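Local coordinates for protein hydrolase, haloacid dehalogenase-like family (Pseudomonas syringae pv. tomato, PDB 3S6J) that binds calcium and, as a haloacid dehalogenase-like hydrolase, probably removes phosphate from sugar phosphates, at residues T120-L125 and L130-I135. Residues are numbered along the deposited sequence; the frame is centred on the assembly and turned at random.
Sequences TATINL and LDINKI
Leu130 N donates to the carbonyl oxygen of Leu125 over 2.9 Å, and the bond is nearly straight at hydrogen, 167°. It joins the last turn of helix 118-127 to the loop that follows it. The rest of the contact is apolar. Leu125 places CG beside its backbone N (chi1 -67°), and the fork there sends CD1 and CD2 to different partners. CD1 lies against the backbone side of Ile132, 3.4 Å from its CB, closer than usual for two carbons, though the placing of the leucine side chain is not quite sure; CD2 meets Ile135 CD1 tip to tip at 3.7 Å. A branched leucine suits this place because its forked end serves both isoleucines at once. The segments belong to a helix-to-strand connection of the Rossmann-like HAD core: helix 118-127 follows strand 110-113, and the 3-10 turn 132-134 leads into the edge strand 137-138. Leu125 and Ile135 also touch Ile112 on strand 110-113, joining helix, loop and sheet in one hydrophobic patch. Ile132 extends CG1 anti to its backbone N (chi1 -176°) toward Thr122, nearly one turn earlier in the helix than Leu125. The side chains of Ile132 and Thr122 cross at about a right angle, with Ile132 CD1 4.1 Å from Thr122 OG1. That hydroxyl is hydrogen-bonded to Ile118 O one turn earlier, so threonine can border the isoleucine with its polar atom already engaged by the helix backbone.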
# COMPACT_ATOMS: atom_id res chain seq x y z
N THR E 120 12.86 11.64 -11.38
CA THR E 120 11.52 11.21 -11.02
C THR E 120 10.55 12.37 -11.15
O THR E 120 9.49 12.24 -11.73
CB THR E 120 11.46 10.61 -9.59
OG1 THR E 120 12.29 11.38 -8.71
CG2 THR E 120 11.95 9.16 -9.58
N ALA E 121 10.93 13.52 -10.61
CA ALA E 121 10.03 14.67 -10.62
C ALA E 121 9.61 15.10 -12.03
O ALA E 121 8.48 15.55 -12.23
CB ALA E 121 10.65 15.84 -9.86
N THR E 122 10.51 14.98 -13.00
CA THR E 122 10.16 15.33 -14.38
C THR E 122 9.13 14.37 -14.96
O THR E 122 8.22 14.77 -15.68
CB THR E 122 11.40 15.36 -15.30
OG1 THR E 122 12.35 16.32 -14.81
CG2 THR E 122 10.99 15.74 -16.71
N ILE E 123 9.28 13.09 -14.63
CA ILE E 123 8.34 12.06 -15.07
C ILE E 123 6.92 12.31 -14.55
O ILE E 123 5.95 12.29 -15.32
CB ILE E 123 8.83 10.65 -14.67
CG1 ILE E 123 10.02 10.25 -15.55
CG2 ILE E 123 7.69 9.64 -14.76
CD1 ILE E 123 10.93 9.19 -14.94
N ASN E 124 6.77 12.54 -13.25
CA ASN E 124 5.43 12.69 -12.70
C ASN E 124 4.74 13.94 -13.24
O ASN E 124 3.54 13.94 -13.48
CB ASN E 124 5.46 12.71 -11.18
CG ASN E 124 6.14 11.49 -10.60
OD1 ASN E 124 6.98 11.59 -9.70
ND2 ASN E 124 5.77 10.33 -11.10
N LEU E 125 5.51 15.00 -13.44
CA LEU E 125 4.99 16.28 -13.92
C LEU E 125 4.35 16.16 -15.31
O LEU E 125 3.38 16.85 -15.61
CB LEU E 125 6.11 17.31 -13.97
CG LEU E 125 6.73 17.79 -12.66
CD1 LEU E 125 7.97 18.59 -12.94
CD2 LEU E 125 5.75 18.63 -11.87
N LEU E 130 2.65 19.33 -16.97
CA LEU E 130 3.37 20.51 -16.48
C LEU E 130 4.86 20.42 -16.82
O LEU E 130 5.48 19.35 -16.76
CB LEU E 130 3.18 20.70 -14.97
CG LEU E 130 1.81 21.07 -14.37
CD1 LEU E 130 1.87 21.03 -12.84
CD2 LEU E 130 1.29 22.42 -14.84
N ASP E 131 5.43 21.57 -17.16
CA ASP E 131 6.85 21.64 -17.47
C ASP E 131 7.61 22.08 -16.22
O ASP E 131 7.40 23.17 -15.70
CB ASP E 131 7.07 22.62 -18.62
CG ASP E 131 8.52 22.73 -19.05
OD1 ASP E 131 9.41 22.59 -18.19
OD2 ASP E 131 8.76 22.95 -20.26
N ILE E 132 8.50 21.21 -15.74
CA ILE E 132 9.22 21.47 -14.51
C ILE E 132 9.71 22.92 -14.44
O ILE E 132 9.26 23.68 -13.58
CB ILE E 132 10.39 20.49 -14.31
CG1 ILE E 132 11.06 20.75 -12.95
CG2 ILE E 132 11.39 20.59 -15.47
CD1 ILE E 132 12.12 19.72 -12.54
N ASN E 133 10.60 23.30 -15.35
CA ASN E 133 11.18 24.65 -15.31
C ASN E 133 10.17 25.79 -15.55
O ASN E 133 10.56 26.95 -15.68
CB ASN E 133 12.43 24.76 -16.21
CG ASN E 133 12.14 24.45 -17.67
OD1 ASN E 133 12.83 23.64 -18.29
ND2 ASN E 133 11.13 25.12 -18.23
N LYS E 134 8.89 25.46 -15.59
CA LYS E 134 7.85 26.46 -15.78
C LYS E 134 6.95 26.63 -14.55
O LYS E 134 5.98 27.40 -14.59
CB LYS E 134 6.98 26.10 -16.99
CG LYS E 134 7.63 26.35 -18.36
CD LYS E 134 6.91 25.53 -19.44
CE LYS E 134 7.09 26.09 -20.84
NZ LYS E 134 5.99 27.04 -21.18
N ILE E 135 7.26 25.93 -13.46
CA ILE E 135 6.46 26.01 -12.23
C ILE E 135 7.32 26.26 -10.99
O ILE E 135 8.55 26.32 -11.07
CB ILE E 135 5.67 24.72 -11.96
CG1 ILE E 135 6.60 23.51 -12.03
CG2 ILE E 135 4.51 24.58 -12.94
CD1 ILE E 135 6.06 22.26 -11.37